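Local coordinates for endosialidase (PDB 4HIZ), which hydrolyses sialic acid polymers from within the chain, cutting alpha2,8 and alpha2,9 linkages, as an endosialidase of bacteriophage phi92, at residues A[26-30]-A[44-48]; A[111-117]-A[129-135]; A[625-630]-A[640-645]. One frame throughout, in Å; residues are numbered along the deposited sequence.

Interaction 1 (A[26-30]-A[44-48])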
loop_
_atom_site.group_PDB
_atom_site.type_symbol
_atom_site.label_atom_id
_atom_site.label_comp_id
_atom_site.label_asym_id
_atom_site.label_seq_id
_atom_site.Cartn_x
_atom_site.Cartn_y
_atom_site.Cartn_z
ATOM N N TRP A 26 27.456 -16.387 12.531
ATOM C CA TRP A 26 28.530 -17.271 12.094
ATOM C C TRP A 26 29.490 -17.635 13.236
ATOM O O TRP A 26 29.691 -16.866 14.181
ATOM C CB TRP A 26 29.299 -16.647 10.923
ATOM C CG TRP A 26 30.003 -15.357 11.285
ATOM C CD1 TRP A 26 29.479 -14.087 11.243
ATOM C CD2 TRP A 26 31.360 -15.215 11.738
ATOM N NE1 TRP A 26 30.427 -13.171 11.643
ATOM C CE2 TRP A 26 31.588 -13.836 11.954
ATOM C CE3 TRP A 26 32.400 -16.118 11.983
ATOM C CZ2 TRP A 26 32.819 -13.344 12.403
ATOM C CZ3 TRP A 26 33.619 -15.628 12.429
ATOM C CH2 TRP A 26 33.818 -14.255 12.632
ATOM N N ILE A 27 30.080 -18.817 13.133
ATOM C CA ILE A 27 31.101 -19.257 14.073
ATOM C C ILE A 27 32.425 -19.416 13.345
ATOM O O ILE A 27 33.488 -19.091 13.879
ATOM C CB ILE A 27 30.708 -20.602 14.734
ATOM C CG1 ILE A 27 29.496 -20.392 15.642
ATOM C CG2 ILE A 27 31.881 -21.203 15.520
ATOM C CD1 ILE A 27 29.084 -21.642 16.424
ATOM N N ILE A 28 32.368 -19.873 12.099
ATOM C CA ILE A 28 33.592 -20.144 11.383
ATOM C C ILE A 28 33.693 -19.176 10.244
ATOM O O ILE A 28 32.739 -19.024 9.479
ATOM C CB ILE A 28 33.590 -21.573 10.781
ATOM C CG1 ILE A 28 33.476 -22.613 11.894
ATOM C CG2 ILE A 28 34.847 -21.806 9.922
ATOM C CD1 ILE A 28 34.388 -22.335 13.027
ATOM N N ASP A 29 34.850 -18.522 10.138
ATOM C CA ASP A 29 35.148 -17.697 8.991
ATOM C C ASP A 29 35.910 -18.594 8.011
ATOM O O ASP A 29 37.062 -18.995 8.253
ATOM C CB ASP A 29 35.990 -16.502 9.420
ATOM C CG ASP A 29 36.396 -15.621 8.245
ATOM O OD1 ASP A 29 35.944 -15.869 7.110
ATOM O OD2 ASP A 29 37.160 -14.667 8.468
ATOM N N GLY A 30 35.249 -18.933 6.914
ATOM C CA GLY A 30 35.864 -19.787 5.921
ATOM C C GLY A 30 36.949 -19.106 5.101
ATOM O O GLY A 30 37.604 -19.764 4.296
ATOM N N SER A 44 24.365 -22.012 7.868
ATOM C CA SER A 44 24.103 -20.699 8.447
ATOM C C SER A 44 25.103 -20.321 9.552
ATOM O O SER A 44 25.179 -19.156 9.947
ATOM C CB SER A 44 22.674 -20.634 8.975
ATOM O OG SER A 44 22.501 -21.609 9.969
ATOM N N LYS A 45 25.883 -21.294 10.029
ATOM C CA LYS A 45 26.916 -21.041 11.041
ATOM C C LYS A 45 28.303 -20.724 10.444
ATOM O O LYS A 45 29.309 -20.651 11.178
ATOM C CB LYS A 45 27.038 -22.226 11.999
ATOM C CG LYS A 45 25.760 -22.540 12.780
ATOM C CD LYS A 45 25.181 -21.298 13.493
ATOM C CE LYS A 45 26.039 -20.842 14.669
ATOM N NZ LYS A 45 25.480 -19.650 15.430
ATOM N N PHE A 46 28.363 -20.527 9.134
ATOM C CA PHE A 46 29.621 -20.173 8.482
ATOM C C PHE A 46 29.454 -18.822 7.825
ATOM O O PHE A 46 28.336 -18.457 7.392
ATOM C CB PHE A 46 29.939 -21.133 7.348
ATOM C CG PHE A 46 30.299 -22.525 7.785
ATOM C CD1 PHE A 46 29.306 -23.432 8.136
ATOM C CD2 PHE A 46 31.637 -22.941 7.798
ATOM C CE1 PHE A 46 29.630 -24.745 8.502
ATOM C CE2 PHE A 46 31.989 -24.255 8.176
ATOM C CZ PHE A 46 30.986 -25.159 8.529
ATOM N N LYS A 47 30.558 -18.090 7.700
ATOM C CA LYS A 47 30.603 -17.053 6.676
ATOM C C LYS A 47 31.805 -17.274 5.785
ATOM O O LYS A 47 32.753 -17.978 6.151
ATOM C CB LYS A 47 30.672 -15.642 7.287
ATOM C CG LYS A 47 32.005 -15.293 7.940
ATOM C CD LYS A 47 32.122 -13.783 8.192
ATOM C CE LYS A 47 33.414 -13.456 8.942
ATOM N NZ LYS A 47 33.551 -12.011 9.246
ATOM N N ASN A 48 31.733 -16.703 4.593
ATOM C CA ASN A 48 32.843 -16.757 3.640
ATOM C C ASN A 48 33.309 -18.189 3.353
ATOM O O ASN A 48 34.505 -18.440 3.235
ATOM C CB ASN A 48 34.017 -15.935 4.170
ATOM C CG ASN A 48 33.620 -14.503 4.508
ATOM O OD1 ASN A 48 32.647 -13.968 3.972
ATOM N ND2 ASN A 48 34.376 -13.878 5.393
#
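The segments 26-30 and 44-48 run in the same direction, with parallel bridges pairing Ile-28 with Phe-46 and Asp-29 with Lys-47. Lys-45 O receives both Ile-27 N (2.8 Å) and Ile-28 N (3.3 Å). Lys-47 N then donates to Ile-28 O at 3.0 Å, and Gly-30 N to Lys-47 O at 2.8 Å, so the ladder rises through alternating partners. It ends where segment 44-48 turns a corner at Lys-47 and Asn-48, the latter with positive phi. Gly-30 faces this corner without a side chain; an ideal CB there would lie 2.6 Å from Asn-48 O, a clash. On one side of the ladder Lys-47 extends along the Trp-26 indole, its CE 3.6 Å above the centroid of the six-membered ring in a CH-pi contact. Asp-29 OD1 accepts Asn-48 ND2 at 3.1 Å and also the backbone N of Arg-31. On the other side Ile-28 CB meets Phe-46 CD2 at 3.8 Å, and the Phe-46 ring goes on to an edge-to-face contact with Phe-51. Lys-45 CE lies 3.6 Å from Ile-27 CD1, while its NZ forms a salt bridge to Asp-70 of the second subunit. A short parallel ladder broken by a corner, at the surface of the N-terminal extension, is consistent with a parallel beta-helix, the fold of the pectate-lyase-like clan to which this region is assigned.

Interaction 2 (A[111-117]-A[129-135])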
loop_
_atom_site.group_PDB
_atom_site.type_symbol
_atom_site.label_atom_id
_atom_site.label_comp_id
_atom_site.label_asym_id
_atom_site.label_seq_id
_atom_site.Cartn_x
_atom_site.Cartn_y
_atom_site.Cartn_z
ATOM N N ASN A 111 -5.627 -13.164 -20.265
ATOM C CA ASN A 111 -5.616 -11.933 -19.423
ATOM C C ASN A 111 -4.248 -11.298 -19.225
ATOM O O ASN A 111 -4.042 -10.508 -18.296
ATOM C CB ASN A 111 -6.231 -12.261 -18.053
ATOM C CG ASN A 111 -7.736 -12.443 -18.143
ATOM O OD1 ASN A 111 -8.421 -11.637 -18.762
ATOM N ND2 ASN A 111 -8.250 -13.517 -17.575
ATOM N N LEU A 112 -3.307 -11.609 -20.106
ATOM C CA LEU A 112 -1.908 -11.273 -19.854
ATOM C C LEU A 112 -1.494 -9.902 -20.446
ATOM O O LEU A 112 -1.890 -9.550 -21.562
ATOM C CB LEU A 112 -1.018 -12.392 -20.434
ATOM C CG LEU A 112 0.498 -12.283 -20.305
ATOM C CD1 LEU A 112 1.063 -13.705 -20.254
ATOM C CD2 LEU A 112 1.109 -11.533 -21.510
ATOM N N HIS A 113 -0.683 -9.139 -19.699
ATOM C CA HIS A 113 0.013 -7.960 -20.239
ATOM C C HIS A 113 1.517 -8.166 -20.252
ATOM O O HIS A 113 2.081 -8.706 -19.281
ATOM C CB HIS A 113 -0.260 -6.728 -19.312
ATOM C CG HIS A 113 -1.661 -6.228 -19.365
ATOM N ND1 HIS A 113 -2.106 -5.349 -20.332
ATOM C CD2 HIS A 113 -2.718 -6.450 -18.544
ATOM C CE1 HIS A 113 -3.371 -5.034 -20.096
ATOM N NE2 HIS A 113 -3.767 -5.688 -19.018
ATOM N N VAL A 114 2.202 -7.698 -21.312
ATOM C CA VAL A 114 3.649 -7.502 -21.214
ATOM C C VAL A 114 3.841 -6.255 -20.351
ATOM O O VAL A 114 3.123 -5.291 -20.528
ATOM C CB VAL A 114 4.256 -7.314 -22.614
ATOM C CG1 VAL A 114 5.773 -7.112 -22.509
ATOM C CG2 VAL A 114 3.925 -8.569 -23.477
ATOM N N ALA A 115 4.755 -6.302 -19.395
ATOM C CA ALA A 115 4.829 -5.215 -18.399
ATOM C C ALA A 115 6.261 -4.997 -17.999
ATOM O O ALA A 115 7.135 -5.755 -18.373
ATOM C CB ALA A 115 4.026 -5.689 -17.152
ATOM N N TRP A 116 6.534 -3.978 -17.193
ATOM C CA TRP A 116 7.834 -3.959 -16.528
ATOM C C TRP A 116 7.701 -3.350 -15.151
ATOM O O TRP A 116 6.700 -2.683 -14.845
ATOM C CB TRP A 116 8.921 -3.219 -17.336
ATOM C CG TRP A 116 8.684 -1.729 -17.676
ATOM C CD1 TRP A 116 8.040 -0.764 -16.918
ATOM C CD2 TRP A 116 9.161 -1.065 -18.850
ATOM N NE1 TRP A 116 8.086 0.463 -17.566
ATOM C CE2 TRP A 116 8.742 0.291 -18.774
ATOM C CE3 TRP A 116 9.868 -1.504 -19.981
ATOM C CZ2 TRP A 116 9.043 1.215 -19.775
ATOM C CZ3 TRP A 116 10.167 -0.578 -20.982
ATOM C CH2 TRP A 116 9.745 0.756 -20.874
ATOM N N VAL A 117 8.688 -3.651 -14.324
ATOM C CA VAL A 117 8.956 -2.819 -13.136
ATOM C C VAL A 117 10.368 -2.270 -13.277
ATOM O O VAL A 117 11.195 -2.810 -14.052
ATOM C CB VAL A 117 8.804 -3.581 -11.764
ATOM C CG1 VAL A 117 7.323 -3.987 -11.530
ATOM C CG2 VAL A 117 9.746 -4.817 -11.719
ATOM N N PRO A 129 4.048 -2.309 -11.318
ATOM C CA PRO A 129 4.076 -2.743 -12.718
ATOM C C PRO A 129 3.427 -1.726 -13.653
ATOM O O PRO A 129 2.407 -1.107 -13.309
ATOM C CB PRO A 129 3.202 -4.020 -12.725
ATOM C CG PRO A 129 3.215 -4.505 -11.322
ATOM C CD PRO A 129 3.279 -3.223 -10.463
ATOM N N GLU A 130 4.030 -1.552 -14.831
ATOM C CA GLU A 130 3.423 -0.759 -15.903
ATOM C C GLU A 130 3.157 -1.696 -17.054
ATOM O O GLU A 130 4.063 -2.410 -17.491
ATOM C CB GLU A 130 4.354 0.375 -16.368
ATOM C CG GLU A 130 3.774 1.137 -17.557
ATOM C CD GLU A 130 4.651 2.259 -18.068
ATOM O OE1 GLU A 130 5.758 2.516 -17.517
ATOM O OE2 GLU A 130 4.199 2.888 -19.044
ATOM N N TRP A 131 1.927 -1.671 -17.532
ATOM C CA TRP A 131 1.556 -2.463 -18.709
ATOM C C TRP A 131 2.083 -1.766 -19.954
ATOM O O TRP A 131 1.838 -0.566 -20.174
ATOM C CB TRP A 131 0.044 -2.616 -18.796
ATOM C CG TRP A 131 -0.539 -3.448 -17.657
ATOM C CD1 TRP A 131 0.109 -4.392 -16.893
ATOM C CD2 TRP A 131 -1.879 -3.373 -17.160
ATOM N NE1 TRP A 131 -0.773 -4.917 -15.936
ATOM C CE2 TRP A 131 -2.000 -4.320 -16.104
ATOM C CE3 TRP A 131 -3.002 -2.611 -17.524
ATOM C CZ2 TRP A 131 -3.182 -4.486 -15.382
ATOM C CZ3 TRP A 131 -4.206 -2.798 -16.808
ATOM C CH2 TRP A 131 -4.271 -3.716 -15.747
ATOM N N LEU A 132 2.795 -2.534 -20.776
ATOM C CA LEU A 132 3.386 -2.009 -22.010
ATOM C C LEU A 132 2.517 -2.382 -23.198
ATOM O O LEU A 132 2.419 -1.613 -24.149
ATOM C CB LEU A 132 4.770 -2.617 -22.220
ATOM C CG LEU A 132 5.732 -2.234 -21.081
ATOM C CD1 LEU A 132 6.988 -3.128 -21.189
ATOM C CD2 LEU A 132 6.092 -0.720 -21.090
ATOM N N THR A 133 1.921 -3.574 -23.179
ATOM C CA THR A 133 0.932 -3.919 -24.200
ATOM C C THR A 133 -0.449 -3.862 -23.567
ATOM O O THR A 133 -0.603 -4.218 -22.394
ATOM C CB THR A 133 1.167 -5.355 -24.781
ATOM O OG1 THR A 133 1.159 -6.344 -23.726
ATOM C CG2 THR A 133 2.533 -5.439 -25.430
ATOM N N PRO A 134 -1.460 -3.430 -24.325
ATOM C CA PRO A 134 -2.832 -3.565 -23.820
ATOM C C PRO A 134 -3.269 -5.008 -24.038
ATOM O O PRO A 134 -2.521 -5.774 -24.666
ATOM C CB PRO A 134 -3.632 -2.698 -24.782
ATOM C CG PRO A 134 -2.904 -2.907 -26.101
ATOM C CD PRO A 134 -1.422 -2.999 -25.735
ATOM N N ILE A 135 -4.428 -5.393 -23.516
ATOM C CA ILE A 135 -5.001 -6.666 -23.947
ATOM C C ILE A 135 -5.193 -6.559 -25.467
ATOM O O ILE A 135 -5.559 -5.487 -25.965
ATOM C CB ILE A 135 -6.345 -6.942 -23.242
ATOM C CG1 ILE A 135 -6.131 -7.037 -21.721
ATOM C CG2 ILE A 135 -6.986 -8.225 -23.798
ATOM C CD1 ILE A 135 -5.161 -8.166 -21.328
HETATM O O HOH W 1 -1.086 -7.821 -23.652
#
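Two aromatic-aliphatic groups form the apolar centre. In one, the His-113 ring stacks face to face on the five-membered ring of Trp-131, centroids 3.6 Å apart and planes at 6°, while Ile-135 CD1 sits over the opposite face of the His-113 ring, 3.9 Å from its centroid. In the other, Leu-132 CD2 lies 3.6 Å above the six-membered ring of Trp-116, a CH-pi contact almost along the ring normal. Ala-115 CB fits at the Trp-131 edge, 4.1 Å from CD1. The strands form an antiparallel hairpin within a sheet of the sialidase beta-propeller, strand 113-119 being flanked on its other side by strand 96-104; the Asp-box sequence Ser-X-Asp-X-Gly-X-Thr-Trp starts at the end of strand 113-119 and runs through the connecting loop to Trp-126. Trp-116 and Glu-130 exchange backbone bonds, both N-to-O distances being 2.9 Å. Val-114 O receives Leu-132 N at 2.8 Å and, weakly, Thr-133 N at 3.4 Å, in the manner of a classic beta bulge. Further out, Trp-116 NE1 donates to OE1 of Glu-130 (3.1 Å), while Glu-130 OE2 is hydrogen-bonded by Trp-267 NE1. His-113 ND1 donates to Thr-133 O at 2.8 Å, and the ring meets His-578 of the second subunit. Thr-133 OG1 accepts Val-114 N at 3.0 Å and donates to a water at 2.7 Å, which in turn donates to Leu-112 O (2.8 Å) and Pro-134 O (2.7 Å).

Interaction 3 (A[625-630]-A[640-645])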
loop_
_atom_site.group_PDB
_atom_site.type_symbol
_atom_site.label_atom_id
_atom_site.label_comp_id
_atom_site.label_asym_id
_atom_site.label_seq_id
_atom_site.Cartn_x
_atom_site.Cartn_y
_atom_site.Cartn_z
ATOM N N SER A 625 -37.445 20.025 -5.161
ATOM C CA SER A 625 -38.300 19.112 -5.923
ATOM C C SER A 625 -37.739 17.693 -5.856
ATOM O O SER A 625 -36.528 17.503 -5.690
ATOM C CB SER A 625 -38.409 19.585 -7.382
ATOM O OG SER A 625 -37.135 19.649 -7.987
ATOM N N LEU A 626 -38.628 16.709 -5.988
ATOM C CA LEU A 626 -38.272 15.283 -5.876
ATOM C C LEU A 626 -38.974 14.512 -6.984
ATOM O O LEU A 626 -40.129 14.816 -7.304
ATOM C CB LEU A 626 -38.829 14.651 -4.575
ATOM C CG LEU A 626 -38.514 15.354 -3.259
ATOM C CD1 LEU A 626 -39.327 14.706 -2.124
ATOM C CD2 LEU A 626 -37.021 15.280 -2.948
ATOM N N LEU A 627 -38.303 13.492 -7.528
ATOM C CA LEU A 627 -39.023 12.470 -8.294
ATOM C C LEU A 627 -38.847 11.152 -7.541
ATOM O O LEU A 627 -37.719 10.727 -7.264
ATOM C CB LEU A 627 -38.441 12.355 -9.713
ATOM C CG LEU A 627 -39.003 11.143 -10.506
ATOM C CD1 LEU A 627 -40.510 11.295 -10.720
ATOM C CD2 LEU A 627 -38.247 11.000 -11.877
ATOM N N GLN A 628 -39.960 10.522 -7.169
ATOM C CA GLN A 628 -39.879 9.238 -6.471
ATOM C C GLN A 628 -40.380 8.143 -7.413
ATOM O O GLN A 628 -41.494 8.226 -7.976
ATOM C CB GLN A 628 -40.713 9.242 -5.164
ATOM C CG GLN A 628 -40.189 10.315 -4.162
ATOM C CD GLN A 628 -40.503 9.965 -2.725
ATOM O OE1 GLN A 628 -40.638 8.802 -2.375
ATOM N NE2 GLN A 628 -40.578 10.983 -1.876
ATOM N N LEU A 629 -39.556 7.122 -7.585
ATOM C CA LEU A 629 -39.924 5.983 -8.425
ATOM C C LEU A 629 -40.067 4.801 -7.472
ATOM O O LEU A 629 -39.075 4.400 -6.846
ATOM C CB LEU A 629 -38.791 5.710 -9.431
ATOM C CG LEU A 629 -38.555 6.858 -10.419
ATOM C CD1 LEU A 629 -37.269 6.639 -11.303
ATOM C CD2 LEU A 629 -39.803 7.119 -11.259
ATOM N N TYR A 630 -41.284 4.268 -7.314
ATOM C CA TYR A 630 -41.487 3.156 -6.380
ATOM C C TYR A 630 -41.170 1.807 -7.031
ATOM O O TYR A 630 -41.428 1.617 -8.215
ATOM C CB TYR A 630 -42.947 3.117 -5.890
ATOM C CG TYR A 630 -43.414 4.247 -4.990
ATOM C CD1 TYR A 630 -42.616 5.335 -4.679
ATOM C CD2 TYR A 630 -44.688 4.203 -4.449
ATOM C CE1 TYR A 630 -43.086 6.369 -3.809
ATOM C CE2 TYR A 630 -45.176 5.197 -3.625
ATOM C CZ TYR A 630 -44.376 6.284 -3.294
ATOM O OH TYR A 630 -44.888 7.274 -2.457
ATOM N N ALA A 640 -45.023 6.217 -9.815
ATOM C CA ALA A 640 -44.025 7.287 -9.878
ATOM C C ALA A 640 -44.721 8.558 -9.433
ATOM O O ALA A 640 -45.863 8.810 -9.832
ATOM C CB ALA A 640 -43.533 7.454 -11.309
ATOM N N ILE A 641 -44.061 9.355 -8.578
ATOM C CA ILE A 641 -44.668 10.586 -8.129
ATOM C C ILE A 641 -43.668 11.723 -8.242
ATOM O O ILE A 641 -42.532 11.621 -7.747
ATOM C CB ILE A 641 -45.108 10.490 -6.640
ATOM C CG1 ILE A 641 -45.965 9.244 -6.422
ATOM C CG2 ILE A 641 -45.873 11.752 -6.209
ATOM C CD1 ILE A 641 -46.209 8.958 -4.942
ATOM N N LEU A 642 -44.100 12.803 -8.896
ATOM C CA LEU A 642 -43.267 13.993 -9.059
ATOM C C LEU A 642 -43.731 15.049 -8.046
ATOM O O LEU A 642 -44.920 15.359 -7.981
ATOM C CB LEU A 642 -43.389 14.520 -10.510
ATOM C CG LEU A 642 -42.625 15.831 -10.794
ATOM C CD1 LEU A 642 -41.121 15.643 -10.674
ATOM C CD2 LEU A 642 -42.963 16.251 -12.215
ATOM N N TYR A 643 -42.790 15.566 -7.249
ATOM C CA TYR A 643 -43.070 16.603 -6.247
ATOM C C TYR A 643 -42.365 17.877 -6.691
ATOM O O TYR A 643 -41.140 17.906 -6.784
ATOM C CB TYR A 643 -42.482 16.198 -4.891
ATOM C CG TYR A 643 -43.042 14.900 -4.339
ATOM C CD1 TYR A 643 -42.579 13.663 -4.789
ATOM C CD2 TYR A 643 -44.021 14.911 -3.364
ATOM C CE1 TYR A 643 -43.098 12.469 -4.280
ATOM C CE2 TYR A 643 -44.558 13.710 -2.855
ATOM C CZ TYR A 643 -44.074 12.516 -3.293
ATOM O OH TYR A 643 -44.608 11.335 -2.791
ATOM N N ALA A 644 -43.116 18.915 -7.016
ATOM C CA ALA A 644 -42.476 20.132 -7.540
ATOM C C ALA A 644 -43.224 21.347 -6.996
ATOM O O ALA A 644 -44.056 21.899 -7.696
ATOM C CB ALA A 644 -42.485 20.122 -9.105
ATOM N N PRO A 645 -42.950 21.739 -5.729
ATOM C CA PRO A 645 -43.678 22.857 -5.127
ATOM C C PRO A 645 -43.603 24.127 -5.980
ATOM O O PRO A 645 -44.544 24.919 -5.931
ATOM C CB PRO A 645 -42.939 23.075 -3.802
ATOM C CG PRO A 645 -42.456 21.664 -3.416
ATOM C CD PRO A 645 -42.052 21.063 -4.772
#
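This antiparallel beta hairpin belongs to the C-terminal, phage-fibre-like part of the trimer; its strands 626-630 and 640-643 run nearly antiparallel (171° between their directions), with axes 4.8 Å apart. On the face bearing Leu-626, Gln-628, Ile-641 and Tyr-643, the Tyr-643 ring rises from its own strand and lies back along it, flanked on the side of strand 626-630 by Leu-626 and Gln-628: its CD1 lies 3.9 Å from Leu-626 CB and its CE1 3.6 Å from Gln-628 CG. Gln-628 runs past the ring, its OE1 accepting a hydrogen bond from Arg-610. Ile-641 fills the gap next along, its CD1 3.6 Å from Tyr-630 CZ. On the other face the small Ala-640 forms a hollow for Leu-629, whose CD2 comes within 3.7 Å of Ala-640 CB. Beside it Leu-627 and Leu-642 meet more loosely, Leu-627 CD1 lying 4.3 Å from Leu-642 CB. Leu-627 packs on Leu-627 of both other subunits, so this face looks into the trimer interior. Residues 640-642 pair in parallel with a strand of the third subunit, extending the sheet. The straightest of four backbone bonds joins Gln-628 N to Ile-641 O, 2.9 Å apart at an N-H...O angle of 178°.

In the fold
The three contacts follow one another along the chain, each closing before the next opens, and lie in three different family regions: the N-terminal extension, the catalytic beta-propeller and the C-terminal fibre-like part. The centres of interactions 1 and 2 lie about 43 Å apart. The centres of interactions 2 and 3 lie about 48 Å apart. The centres of interactions 1 and 3 lie about 81 Å apart, marking an elongated subunit; none touches another, and they share no sheet. Interaction 2 lies about 4 Å from the centre of the chain, the others towards its extremities. All three touch the second subunit, and interaction 3 also the third, so contacts between chains accompany the fold along much of its length.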